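PDB 2YJG: lactate racemase from Thermoanaerobacterium thermosaccharolyticum, which interconverts the D- and L-isomers of lactate, using a nickel pincer cofactor derived from nicotinic acid mononucleotide. Local coordinates for residues A[169-174]-A[236-241]; A[40-45]-A[248-253]; A[310-315]-A[371-376]; A[279-284]-A[410-415]. All coordinates share one frame; numbering follows the deposited sequence.

How the interactions relate
From the N terminus, residues 40-45 come first and wait some 200 residues for their partner 248-253, so interaction 2 closes the longest loop. Interaction 1 (169-174 with 236-241) opens and closes within that span. The two meet directly: Asn238 N and Phe251 O lie 2.8 Å apart, strands 233-241 and 247-253 being neighbours in the mixed sheet. Further along, 279-284 opens interaction 4, and interaction 3 (310-315 with 371-376) forms and closes before 410-415 returns. These also touch, Ile314 O lying 2.7 Å from Thr282 N in the parallel sheet. No loops cross; the centres of interactions 1 and 4, one in each sheet, are 27 Å apart.

Interaction 1. Residues A[169-174]-A[236-241]; sequences GFIEPH and ILNVVI
Gly169 and Phe170 pair with Asn238 and Val239 through two parallel beta bridges, joining strand 164-170 to strand 233-241 within a mixed sheet. The register is set by two firm bonds, Val239 N to Gly169 O at 3.0 Å and Ile171 N to Val239 O at 2.9 Å. A third, from Gly169 N to Leu237 O, is weak, bent to 132° at the hydrogen. Packing is closest on the face of Asn238: Gly169 has no side chain, and the Asn238 amide lies where a CB would crowd it. Ile171 crosses this side chain at about a right angle, its CD1 3.7 Å from Asn238 CB. An alanine here would keep that CB contact but would probably open a gap beside Gly169 and Ile171 CG1 where the amide now packs. On the other face, Phe170 CG stands between its own backbone N and carbonyl carbon (chi1 79°), and ring atom CD2 meets Ile241 CD1 at 4.1 Å. Phe170 also touches Arg75, which by similarity binds the nickel cofactor, and the segment runs on to His174, a probable proton donor/acceptor. Toward partly exposed Val240 and Ile241 the pairing loosens. The CA atoms of Ile171 and Val240 are already 5.5 Å apart, and a water replaces the next direct bond, donating to Ile171 O and accepting from Ile241 N, each at 2.9 Å.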
loop_
_atom_site.group_PDB
_atom_site.type_symbol
_atom_site.label_atom_id
_atom_site.label_comp_id
_atom_site.label_asym_id
_atom_site.label_seq_id
_atom_site.Cartn_x
_atom_site.Cartn_y
_atom_site.Cartn_z
ATOM N N GLY A 169 -17.347 1.756 -11.727
ATOM C CA GLY A 169 -16.794 2.406 -12.926
ATOM C C GLY A 169 -17.336 3.814 -13.082
ATOM O O GLY A 169 -18.017 4.331 -12.187
ATOM N N PHE A 170 -17.098 4.420 -14.243
ATOM C CA PHE A 170 -17.688 5.737 -14.563
ATOM C C PHE A 170 -18.127 5.752 -16.039
ATOM O O PHE A 170 -17.670 4.875 -16.879
ATOM C CB PHE A 170 -16.703 6.873 -14.272
ATOM C CG PHE A 170 -15.688 7.057 -15.299
ATOM C CD1 PHE A 170 -14.849 6.035 -15.662
ATOM C CD2 PHE A 170 -15.563 8.257 -15.931
ATOM C CE1 PHE A 170 -13.957 6.219 -16.678
ATOM C CE2 PHE A 170 -14.640 8.437 -16.901
ATOM C CZ PHE A 170 -13.853 7.415 -17.269
ATOM N N ILE A 171 -18.992 6.704 -16.363
ATOM C CA ILE A 171 -19.624 6.713 -17.689
ATOM C C ILE A 171 -19.327 8.019 -18.405
ATOM O O ILE A 171 -19.657 9.094 -17.875
ATOM C CB ILE A 171 -21.153 6.513 -17.603
ATOM C CG1 ILE A 171 -21.527 5.152 -17.112
ATOM C CG2 ILE A 171 -21.752 6.733 -19.017
ATOM C CD1 ILE A 171 -22.987 4.999 -16.647
ATOM N N GLU A 172 -18.704 7.981 -19.583
ATOM C CA GLU A 172 -18.445 9.187 -20.386
ATOM C C GLU A 172 -18.443 8.673 -21.838
ATOM O O GLU A 172 -18.361 7.459 -22.066
ATOM C CB GLU A 172 -17.098 9.838 -20.063
ATOM C CG GLU A 172 -15.883 8.976 -20.525
ATOM C CD GLU A 172 -14.522 9.560 -20.122
ATOM O OE1 GLU A 172 -14.475 10.569 -19.363
ATOM O OE2 GLU A 172 -13.506 8.956 -20.565
ATOM N N PRO A 173 -18.458 9.571 -22.827
ATOM C CA PRO A 173 -18.534 9.064 -24.177
ATOM C C PRO A 173 -17.251 8.362 -24.533
ATOM O O PRO A 173 -16.216 8.679 -23.971
ATOM C CB PRO A 173 -18.653 10.346 -25.007
ATOM C CG PRO A 173 -19.304 11.332 -24.062
ATOM C CD PRO A 173 -18.691 11.021 -22.776
ATOM N N HIS A 174 -17.309 7.453 -25.481
ATOM C CA HIS A 174 -16.093 6.781 -25.985
ATOM C C HIS A 174 -16.209 6.619 -27.482
ATOM O O HIS A 174 -17.255 6.120 -28.012
ATOM C CB HIS A 174 -15.885 5.449 -25.258
ATOM C CG HIS A 174 -14.706 4.693 -25.756
ATOM N ND1 HIS A 174 -13.518 4.565 -25.059
ATOM C CD2 HIS A 174 -14.532 4.035 -26.925
ATOM C CE1 HIS A 174 -12.668 3.849 -25.795
ATOM N NE2 HIS A 174 -13.267 3.525 -26.924
ATOM N N ILE A 236 -23.594 -3.361 -10.670
ATOM C CA ILE A 236 -22.632 -2.279 -10.895
ATOM C C ILE A 236 -22.987 -0.986 -10.120
ATOM O O ILE A 236 -24.170 -0.770 -9.712
ATOM C CB ILE A 236 -22.456 -1.989 -12.393
ATOM C CG1 ILE A 236 -23.666 -1.224 -12.952
ATOM C CG2 ILE A 236 -22.119 -3.314 -13.183
ATOM C CD1 ILE A 236 -23.417 -0.661 -14.410
ATOM N N LEU A 237 -21.971 -0.159 -9.862
ATOM C CA LEU A 237 -22.168 1.228 -9.392
ATOM C C LEU A 237 -21.333 1.979 -10.392
ATOM O O LEU A 237 -20.124 1.744 -10.487
ATOM C CB LEU A 237 -21.664 1.450 -7.968
ATOM C CG LEU A 237 -21.466 2.921 -7.593
ATOM C CD1 LEU A 237 -22.824 3.627 -7.559
ATOM C CD2 LEU A 237 -20.673 3.171 -6.330
ATOM N N ASN A 238 -21.964 2.805 -11.201
ATOM C CA ASN A 238 -21.198 3.677 -12.130
ATOM C C ASN A 238 -21.512 5.151 -11.850
ATOM O O ASN A 238 -22.673 5.505 -11.734
ATOM C CB ASN A 238 -21.556 3.384 -13.586
ATOM C CG ASN A 238 -20.858 2.182 -14.165
ATOM O OD1 ASN A 238 -20.164 1.399 -13.491
ATOM N ND2 ASN A 238 -21.063 2.014 -15.437
ATOM N N VAL A 239 -20.486 5.978 -11.749
ATOM C CA VAL A 239 -20.630 7.385 -11.518
ATOM C C VAL A 239 -20.462 8.179 -12.817
ATOM O O VAL A 239 -19.956 7.689 -13.831
ATOM C CB VAL A 239 -19.676 7.909 -10.433
ATOM C CG1 VAL A 239 -20.047 7.381 -9.024
ATOM C CG2 VAL A 239 -18.205 7.644 -10.757
ATOM N N VAL A 240 -20.976 9.390 -12.770
ATOM C CA VAL A 240 -20.740 10.380 -13.792
ATOM C C VAL A 240 -20.031 11.493 -13.049
ATOM O O VAL A 240 -20.466 11.931 -11.993
ATOM C CB VAL A 240 -21.992 10.842 -14.431
ATOM C CG1 VAL A 240 -21.663 11.972 -15.404
ATOM C CG2 VAL A 240 -22.709 9.663 -15.158
ATOM N N ILE A 241 -18.933 11.960 -13.610
ATOM C CA ILE A 241 -18.088 12.902 -12.923
ATOM C C ILE A 241 -17.868 14.135 -13.828
ATOM O O ILE A 241 -17.945 14.034 -15.052
ATOM C CB ILE A 241 -16.730 12.248 -12.475
ATOM C CG1 ILE A 241 -15.907 11.755 -13.681
ATOM C CG2 ILE A 241 -16.949 11.067 -11.521
ATOM C CD1 ILE A 241 -14.370 11.301 -13.389
HETATM O O HOH W 1 -18.023 10.737 -16.059
#

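Interaction 2. Residues A[40-45]-A[248-253]; sequences EDIVKR and VNAFAG
Ile42 points from helix 40-45 at the backbone of strand 248-253 and sets both branches against it. Its CG2, anti to the backbone N, reaches 3.6 Å from Asn249 C and 3.8 Å from Ala250 CB, while CD1 comes 3.7 Å from Val248 O. Ala250 points back at the helix, so its methyl and the isoleucine branch meet directly. Arg45 starts to one side, but a bend at chi3 (63°) turns NE out of the extended line, and the side chain's end comes near the strand. There NH2 lies 3.1 Å from Asn249 OD1, close to the guanidinium plane, though that plane and the amide are turned 50° apart. Asn249 OD1 also accepts a bond from Ala250 N at 3.0 Å, the donor almost square to the C=O and tilted from its plane, which restrains the amide from one side. A water in the guanidinium plane accepts from Arg45 NE and donates to Ile42 O at 2.9 Å and to Ala250 O at 3.2 Å. An alanine in place of Asn249 would probably leave Ala250 N without its side-chain acceptor and Arg45 NH2 without the oxygen it approaches. Val43 faces away from the strand segment and packs on Leu237 and Leu85. The arrangement is a helix packed along one of the sheet's two outermost strands within this chain, at a classic beta bulge where Val248 and Asn249 together stand opposite the single residue Val240.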
loop_
_atom_site.group_PDB
_atom_site.type_symbol
_atom_site.label_atom_id
_atom_site.label_comp_id
_atom_site.label_asym_id
_atom_site.label_seq_id
_atom_site.Cartn_x
_atom_site.Cartn_y
_atom_site.Cartn_z
ATOM N N GLU A 40 -21.049 11.747 -1.587
ATOM C CA GLU A 40 -21.345 10.518 -0.883
ATOM C C GLU A 40 -22.849 10.226 -0.950
ATOM O O GLU A 40 -23.247 9.106 -1.169
ATOM C CB GLU A 40 -20.758 10.630 0.564
ATOM C CG GLU A 40 -21.441 9.859 1.658
ATOM C CD GLU A 40 -20.983 10.319 3.041
ATOM O OE1 GLU A 40 -19.747 10.407 3.267
ATOM O OE2 GLU A 40 -21.870 10.617 3.880
ATOM N N ASP A 41 -23.688 11.259 -0.737
ATOM C CA ASP A 41 -25.109 11.109 -0.813
ATOM C C ASP A 41 -25.589 10.764 -2.199
ATOM O O ASP A 41 -26.600 10.110 -2.356
ATOM C CB ASP A 41 -25.825 12.375 -0.285
ATOM C CG ASP A 41 -25.807 12.444 1.256
ATOM O OD1 ASP A 41 -25.545 11.431 1.888
ATOM O OD2 ASP A 41 -25.980 13.527 1.825
ATOM N N ILE A 42 -24.893 11.215 -3.232
ATOM C CA ILE A 42 -25.326 10.850 -4.596
ATOM C C ILE A 42 -25.132 9.360 -4.765
ATOM O O ILE A 42 -25.999 8.667 -5.278
ATOM C CB ILE A 42 -24.530 11.633 -5.648
ATOM C CG1 ILE A 42 -24.982 13.082 -5.662
ATOM C CG2 ILE A 42 -24.709 11.014 -6.995
ATOM C CD1 ILE A 42 -24.168 13.911 -6.536
ATOM N N VAL A 43 -23.972 8.865 -4.319
ATOM C CA VAL A 43 -23.655 7.452 -4.369
ATOM C C VAL A 43 -24.652 6.604 -3.558
ATOM O O VAL A 43 -25.223 5.674 -4.088
ATOM C CB VAL A 43 -22.185 7.149 -3.958
ATOM C CG1 VAL A 43 -21.931 5.651 -3.994
ATOM C CG2 VAL A 43 -21.236 7.893 -4.879
ATOM N N LYS A 44 -24.914 6.960 -2.301
ATOM C CA LYS A 44 -25.877 6.204 -1.491
ATOM C C LYS A 44 -27.276 6.168 -2.118
ATOM O O LYS A 44 -27.943 5.135 -2.112
ATOM C CB LYS A 44 -25.983 6.783 -0.085
ATOM C CG LYS A 44 -24.821 6.532 0.851
ATOM C CD LYS A 44 -25.010 5.202 1.590
ATOM C CE LYS A 44 -26.300 5.122 2.451
ATOM N NZ LYS A 44 -27.157 3.804 2.371
ATOM N N ARG A 45 -27.724 7.290 -2.663
ATOM C CA ARG A 45 -29.011 7.325 -3.359
ATOM C C ARG A 45 -29.071 6.255 -4.437
ATOM O O ARG A 45 -30.054 5.522 -4.533
ATOM C CB ARG A 45 -29.281 8.726 -3.973
ATOM C CG ARG A 45 -30.629 8.899 -4.690
ATOM C CD ARG A 45 -30.787 10.274 -5.378
ATOM N NE ARG A 45 -29.806 10.470 -6.446
ATOM C CZ ARG A 45 -29.727 11.527 -7.261
ATOM N NH1 ARG A 45 -30.606 12.527 -7.186
ATOM N NH2 ARG A 45 -28.756 11.567 -8.182
ATOM N N VAL A 248 -21.177 13.794 -9.893
ATOM C CA VAL A 248 -22.403 14.596 -10.129
ATOM C C VAL A 248 -23.682 13.777 -10.302
ATOM O O VAL A 248 -24.818 14.294 -10.184
ATOM C CB VAL A 248 -22.214 15.592 -11.288
ATOM C CG1 VAL A 248 -21.133 16.574 -10.962
ATOM C CG2 VAL A 248 -21.912 14.858 -12.595
ATOM N N ASN A 249 -23.533 12.488 -10.555
ATOM C CA ASN A 249 -24.619 11.535 -10.581
ATOM C C ASN A 249 -24.016 10.124 -10.430
ATOM O O ASN A 249 -22.810 9.911 -10.588
ATOM C CB ASN A 249 -25.416 11.636 -11.896
ATOM C CG ASN A 249 -26.925 11.301 -11.757
ATOM O OD1 ASN A 249 -27.399 10.633 -10.825
ATOM N ND2 ASN A 249 -27.674 11.747 -12.736
ATOM N N ALA A 250 -24.898 9.179 -10.232
ATOM C CA ALA A 250 -24.569 7.794 -9.985
ATOM C C ALA A 250 -25.740 6.883 -10.252
ATOM O O ALA A 250 -26.927 7.255 -9.995
ATOM C CB ALA A 250 -24.057 7.620 -8.535
ATOM N N PHE A 251 -25.415 5.701 -10.785
ATOM C CA PHE A 251 -26.359 4.704 -11.248
ATOM C C PHE A 251 -25.871 3.338 -10.780
ATOM O O PHE A 251 -24.721 2.993 -11.014
ATOM C CB PHE A 251 -26.464 4.746 -12.790
ATOM C CG PHE A 251 -26.785 6.090 -13.306
ATOM C CD1 PHE A 251 -25.797 7.032 -13.459
ATOM C CD2 PHE A 251 -28.142 6.471 -13.561
ATOM C CE1 PHE A 251 -26.091 8.339 -13.886
ATOM C CE2 PHE A 251 -28.414 7.748 -13.998
ATOM C CZ PHE A 251 -27.380 8.687 -14.159
ATOM N N ALA A 252 -26.772 2.550 -10.196
ATOM C CA ALA A 252 -26.453 1.286 -9.595
ATOM C C ALA A 252 -27.512 0.256 -9.927
ATOM O O ALA A 252 -28.714 0.609 -10.053
ATOM C CB ALA A 252 -26.322 1.462 -8.067
ATOM N N GLY A 253 -27.077 -0.998 -10.031
ATOM C CA GLY A 253 -27.947 -2.157 -10.206
ATOM C C GLY A 253 -27.521 -3.046 -11.335
ATOM O O GLY A 253 -26.340 -3.376 -11.453
HETATM O O HOH W 2 -27.834 9.096 -7.487
#

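Interaction 3. Residues A[310-315]-A[371-376]; sequences GGVIII and KVIMVT
Val312 to Ile315 lie beside Lys371 to Met374 as four successive parallel bridges, the strand axes 4.7 Å apart and turned by 21°. Five backbone bonds alternate across the gap, from Lys371 N donating to Gly311 O through to Val375 N donating to Ile315 O. The shortest are Ile313 N to Lys371 O and Ile373 N to Ile313 O, both 2.8 Å. On the face of Val312, Ile314 and Ile373, one pair is tight. Val312 CG1, anti to the backbone N (chi1 -176°), meets Ile373 CD1 at 3.4 Å, closer than ordinary van der Waals contact, as the two side chains cross. Farther along, Ile314 CG2 lies 4.2 Å from Val375 CG2. Lys371 joins this face only at its root, CB lying 4.1 Å from Val312 CG2, and its amine end leads away. The other face carries Ile313, Val372, Ile315 and Met374. Ile315 and Met374 run side by side, pointing the same way, with Ile315 CG2 3.8 Å from Met374 CG; Ile315 CG2 also reaches Val372 CG1 at 4.2 Å. Helix 395-405 packs against the first face through Ala398 and Ala402, whereas Met300 of helix 293-305 and Ile366 of helix 357-369 pack against the second. Strand 311-316 leads through helices 326-333, 338-346 and 357-369 to its parallel neighbour 371-375, a beta-alpha-beta crossover in a parallel sheet sandwiched between helices.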
loop_
_atom_site.group_PDB
_atom_site.type_symbol
_atom_site.label_atom_id
_atom_site.label_comp_id
_atom_site.label_asym_id
_atom_site.label_seq_id
_atom_site.Cartn_x
_atom_site.Cartn_y
_atom_site.Cartn_z
ATOM N N GLY A 310 -14.110 16.525 -47.240
ATOM C CA GLY A 310 -13.065 17.362 -47.775
ATOM C C GLY A 310 -12.721 18.609 -47.022
ATOM O O GLY A 310 -11.918 19.372 -47.491
ATOM N N GLY A 311 -13.351 18.817 -45.858
ATOM C CA GLY A 311 -13.140 19.980 -45.055
ATOM C C GLY A 311 -11.890 19.819 -44.218
ATOM O O GLY A 311 -11.203 18.798 -44.319
ATOM N N VAL A 312 -11.630 20.825 -43.385
ATOM C CA VAL A 312 -10.439 20.909 -42.557
ATOM C C VAL A 312 -10.823 20.891 -41.093
ATOM O O VAL A 312 -11.715 21.619 -40.662
ATOM C CB VAL A 312 -9.646 22.167 -42.911
ATOM C CG1 VAL A 312 -8.321 22.242 -42.111
ATOM C CG2 VAL A 312 -9.355 22.185 -44.432
ATOM N N ILE A 313 -10.208 19.980 -40.341
ATOM C CA ILE A 313 -10.370 19.929 -38.919
ATOM C C ILE A 313 -9.087 20.496 -38.293
ATOM O O ILE A 313 -7.959 19.977 -38.570
ATOM C CB ILE A 313 -10.581 18.470 -38.454
ATOM C CG1 ILE A 313 -11.905 17.908 -38.999
ATOM C CG2 ILE A 313 -10.501 18.332 -36.914
ATOM C CD1 ILE A 313 -11.857 16.266 -39.125
ATOM N N ILE A 314 -9.239 21.549 -37.492
ATOM C CA ILE A 314 -8.151 22.120 -36.628
ATOM C C ILE A 314 -8.346 21.627 -35.212
ATOM O O ILE A 314 -9.423 21.766 -34.612
ATOM C CB ILE A 314 -8.127 23.663 -36.591
ATOM C CG1 ILE A 314 -8.004 24.237 -37.987
ATOM C CG2 ILE A 314 -7.010 24.146 -35.678
ATOM C CD1 ILE A 314 -8.428 25.738 -38.157
ATOM N N ILE A 315 -7.311 21.006 -34.674
ATOM C CA ILE A 315 -7.357 20.474 -33.336
ATOM C C ILE A 315 -6.176 21.027 -32.508
ATOM O O ILE A 315 -5.022 20.908 -32.911
ATOM C CB ILE A 315 -7.371 18.902 -33.283
ATOM C CG1 ILE A 315 -7.583 18.520 -31.837
ATOM C CG2 ILE A 315 -6.117 18.277 -33.814
ATOM C CD1 ILE A 315 -8.121 17.184 -31.489
ATOM N N LYS A 371 -8.726 17.079 -44.174
ATOM C CA LYS A 371 -7.386 17.495 -43.753
ATOM C C LYS A 371 -7.411 17.800 -42.288
ATOM O O LYS A 371 -8.397 18.367 -41.827
ATOM C CB LYS A 371 -6.999 18.789 -44.490
ATOM C CG LYS A 371 -7.074 18.669 -45.979
ATOM C CD LYS A 371 -5.885 18.037 -46.581
ATOM C CE LYS A 371 -6.174 17.690 -48.088
ATOM N NZ LYS A 371 -4.962 17.863 -48.966
ATOM N N VAL A 372 -6.352 17.452 -41.565
ATOM C CA VAL A 372 -6.251 17.778 -40.164
ATOM C C VAL A 372 -5.037 18.661 -39.976
ATOM O O VAL A 372 -3.930 18.416 -40.576
ATOM C CB VAL A 372 -6.187 16.526 -39.298
ATOM C CG1 VAL A 372 -5.956 16.881 -37.805
ATOM C CG2 VAL A 372 -7.474 15.702 -39.481
ATOM N N ILE A 373 -5.269 19.731 -39.235
ATOM C CA ILE A 373 -4.214 20.657 -38.837
ATOM C C ILE A 373 -4.065 20.558 -37.348
ATOM O O ILE A 373 -5.047 20.696 -36.607
ATOM C CB ILE A 373 -4.511 22.155 -39.229
ATOM C CG1 ILE A 373 -4.539 22.300 -40.733
ATOM C CG2 ILE A 373 -3.446 23.117 -38.612
ATOM C CD1 ILE A 373 -5.300 23.449 -41.231
ATOM N N MET A 374 -2.854 20.292 -36.873
ATOM C CA MET A 374 -2.669 20.219 -35.436
ATOM C C MET A 374 -1.876 21.451 -34.905
ATOM O O MET A 374 -0.773 21.742 -35.341
ATOM C CB MET A 374 -1.978 18.922 -35.003
ATOM C CG MET A 374 -2.708 17.629 -35.295
ATOM S SD MET A 374 -1.939 16.213 -34.481
ATOM C CE MET A 374 -2.503 16.422 -32.862
ATOM N N VAL A 375 -2.472 22.155 -33.964
ATOM C CA VAL A 375 -1.789 23.131 -33.110
ATOM C C VAL A 375 -1.265 22.364 -31.924
ATOM O O VAL A 375 -2.017 21.863 -31.096
ATOM C CB VAL A 375 -2.774 24.307 -32.661
ATOM C CG1 VAL A 375 -2.150 25.277 -31.623
ATOM C CG2 VAL A 375 -3.307 25.085 -33.921
ATOM N N THR A 376 0.073 22.325 -31.820
ATOM C CA THR A 376 0.755 21.430 -30.948
ATOM C C THR A 376 2.157 21.965 -30.671
ATOM O O THR A 376 2.609 22.819 -31.369
ATOM C CB THR A 376 0.801 20.032 -31.591
ATOM O OG1 THR A 376 1.155 19.107 -30.597
ATOM C CG2 THR A 376 1.775 19.953 -32.752
#

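Interaction 4. Residues A[279-284]-A[410-415]; sequences IVITSN and SKINVI
Thr282 OG1 donates to Ile415 O at 2.6 Å, its oxygen set anti to the backbone N (chi1 -165°) and lying in the plane of the acceptor carbonyl. This side-chain bond follows three backbone bonds between the strands: Asn413 N to Ile279 O at 2.8 Å, Ile281 N to Asn413 O at 2.9 Å, and Ile415 N to Ile281 O at 2.8 Å. The last is almost straight, 176° at the hydrogen. Side chains fill both faces. With Thr282 and Ile415, which lie side by side and point the same way, goes Val280, whose CG1 meets Ile415 CD1 at 4.0 Å. On the other face Ile279 runs alongside Ile412, CB to CG1 at 4.1 Å, and Ile281 crosses the same partner, its CG1 4.0 Å from Ile412 CG2. Ile412 CG2 thus packs against Ile281 and also approaches Ile279 CG2 at 4.1 Å. These are neighbouring strands of the parallel sheet in the alpha/beta domain, their axes 16° apart. More than 120 residues separate the segments, and strand 412-415 enters the sheet between strand 279-283 and the strand at 22-25. Beyond the pair, Leu399 of helix 395-405 touches both Ile279 and Ile412, while Leu395 packs on Ile281. At the C-terminal end of strand 279-283, Ser283 OG is hydrogen-bonded to Pro416 O and Gly285 N. Asn284 OD1 accepts from Gly299 N in helix 293-305, which also carries Gln295 and Lys298, substrate-binding residues by similarity.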
loop_
_atom_site.group_PDB
_atom_site.type_symbol
_atom_site.label_atom_id
_atom_site.label_comp_id
_atom_site.label_asym_id
_atom_site.label_seq_id
_atom_site.Cartn_x
_atom_site.Cartn_y
_atom_site.Cartn_z
ATOM N N ILE A 279 -14.900 24.039 -42.069
ATOM C CA ILE A 279 -13.806 24.094 -41.062
ATOM C C ILE A 279 -14.393 23.836 -39.670
ATOM O O ILE A 279 -15.451 24.361 -39.312
ATOM C CB ILE A 279 -13.042 25.444 -41.079
ATOM C CG1 ILE A 279 -12.442 25.734 -42.448
ATOM C CG2 ILE A 279 -11.899 25.476 -40.098
ATOM C CD1 ILE A 279 -11.839 27.231 -42.558
ATOM N N VAL A 280 -13.708 23.000 -38.902
ATOM C CA VAL A 280 -14.021 22.798 -37.527
ATOM C C VAL A 280 -12.769 23.142 -36.721
ATOM O O VAL A 280 -11.655 22.763 -37.126
ATOM C CB VAL A 280 -14.366 21.322 -37.269
ATOM C CG1 VAL A 280 -14.638 21.123 -35.846
ATOM C CG2 VAL A 280 -15.533 20.809 -38.168
ATOM N N ILE A 281 -12.934 23.827 -35.586
ATOM C CA ILE A 281 -11.888 24.037 -34.579
ATOM C C ILE A 281 -12.258 23.317 -33.328
ATOM O O ILE A 281 -13.370 23.485 -32.800
ATOM C CB ILE A 281 -11.677 25.526 -34.208
ATOM C CG1 ILE A 281 -11.175 26.265 -35.439
ATOM C CG2 ILE A 281 -10.773 25.618 -32.979
ATOM C CD1 ILE A 281 -11.008 27.814 -35.245
ATOM N N THR A 282 -11.376 22.441 -32.868
ATOM C CA THR A 282 -11.642 21.726 -31.615
ATOM C C THR A 282 -10.332 21.482 -30.814
ATOM O O THR A 282 -9.273 22.047 -31.155
ATOM C CB THR A 282 -12.405 20.431 -31.899
ATOM O OG1 THR A 282 -12.961 19.911 -30.694
ATOM C CG2 THR A 282 -11.482 19.384 -32.627
ATOM N N SER A 283 -10.459 20.768 -29.705
ATOM C CA SER A 283 -9.311 20.481 -28.828
ATOM C C SER A 283 -9.436 19.087 -28.275
ATOM O O SER A 283 -10.440 18.410 -28.484
ATOM C CB SER A 283 -9.241 21.461 -27.664
ATOM O OG SER A 283 -10.059 21.040 -26.631
ATOM N N ASN A 284 -8.406 18.611 -27.603
ATOM C CA ASN A 284 -8.548 17.333 -26.926
ATOM C C ASN A 284 -8.684 17.475 -25.437
ATOM O O ASN A 284 -8.153 16.635 -24.749
ATOM C CB ASN A 284 -7.395 16.380 -27.179
ATOM C CG ASN A 284 -7.879 14.968 -27.489
ATOM O OD1 ASN A 284 -8.706 14.819 -28.356
ATOM N ND2 ASN A 284 -7.425 13.946 -26.719
ATOM N N SER A 410 -15.412 30.684 -45.153
ATOM C CA SER A 410 -16.174 29.488 -44.795
ATOM C C SER A 410 -16.703 29.581 -43.377
ATOM O O SER A 410 -15.931 29.880 -42.496
ATOM C CB SER A 410 -15.283 28.244 -44.922
ATOM O OG SER A 410 -14.866 28.025 -46.270
ATOM N N LYS A 411 -17.991 29.327 -43.122
ATOM C CA LYS A 411 -18.416 29.283 -41.697
ATOM C C LYS A 411 -17.751 28.085 -40.988
ATOM O O LYS A 411 -17.463 27.085 -41.606
ATOM C CB LYS A 411 -19.941 29.331 -41.481
ATOM C CG LYS A 411 -20.544 30.765 -41.613
ATOM C CD LYS A 411 -21.688 31.065 -40.662
ATOM C CE LYS A 411 -22.989 31.350 -41.398
ATOM N NZ LYS A 411 -24.133 31.934 -40.652
ATOM N N ILE A 412 -17.508 28.226 -39.692
ATOM C CA ILE A 412 -16.633 27.371 -38.936
ATOM C C ILE A 412 -17.403 26.863 -37.777
ATOM O O ILE A 412 -18.054 27.641 -37.042
ATOM C CB ILE A 412 -15.427 28.168 -38.339
ATOM C CG1 ILE A 412 -14.604 28.840 -39.424
ATOM C CG2 ILE A 412 -14.502 27.278 -37.473
ATOM C CD1 ILE A 412 -13.697 29.964 -38.869
ATOM N N ASN A 413 -17.319 25.564 -37.554
ATOM C CA ASN A 413 -17.866 24.993 -36.363
ATOM C C ASN A 413 -16.807 25.044 -35.268
ATOM O O ASN A 413 -15.703 24.588 -35.494
ATOM C CB ASN A 413 -18.307 23.534 -36.603
ATOM C CG ASN A 413 -19.735 23.384 -37.149
ATOM O OD1 ASN A 413 -20.058 22.378 -37.820
ATOM N ND2 ASN A 413 -20.602 24.311 -36.807
ATOM N N VAL A 414 -17.139 25.517 -34.064
ATOM C CA VAL A 414 -16.195 25.529 -32.918
ATOM C C VAL A 414 -16.654 24.589 -31.854
ATOM O O VAL A 414 -17.749 24.736 -31.313
ATOM C CB VAL A 414 -16.025 26.969 -32.300
ATOM C CG1 VAL A 414 -14.992 26.946 -31.124
ATOM C CG2 VAL A 414 -15.575 27.961 -33.404
ATOM N N ILE A 415 -15.837 23.584 -31.540
ATOM C CA ILE A 415 -16.186 22.612 -30.538
ATOM C C ILE A 415 -15.063 22.720 -29.505
ATOM O O ILE A 415 -14.028 22.053 -29.656
ATOM C CB ILE A 415 -16.179 21.191 -31.098
ATOM C CG1 ILE A 415 -16.971 21.117 -32.435
ATOM C CG2 ILE A 415 -16.711 20.220 -30.027
ATOM C CD1 ILE A 415 -17.138 19.684 -33.008
#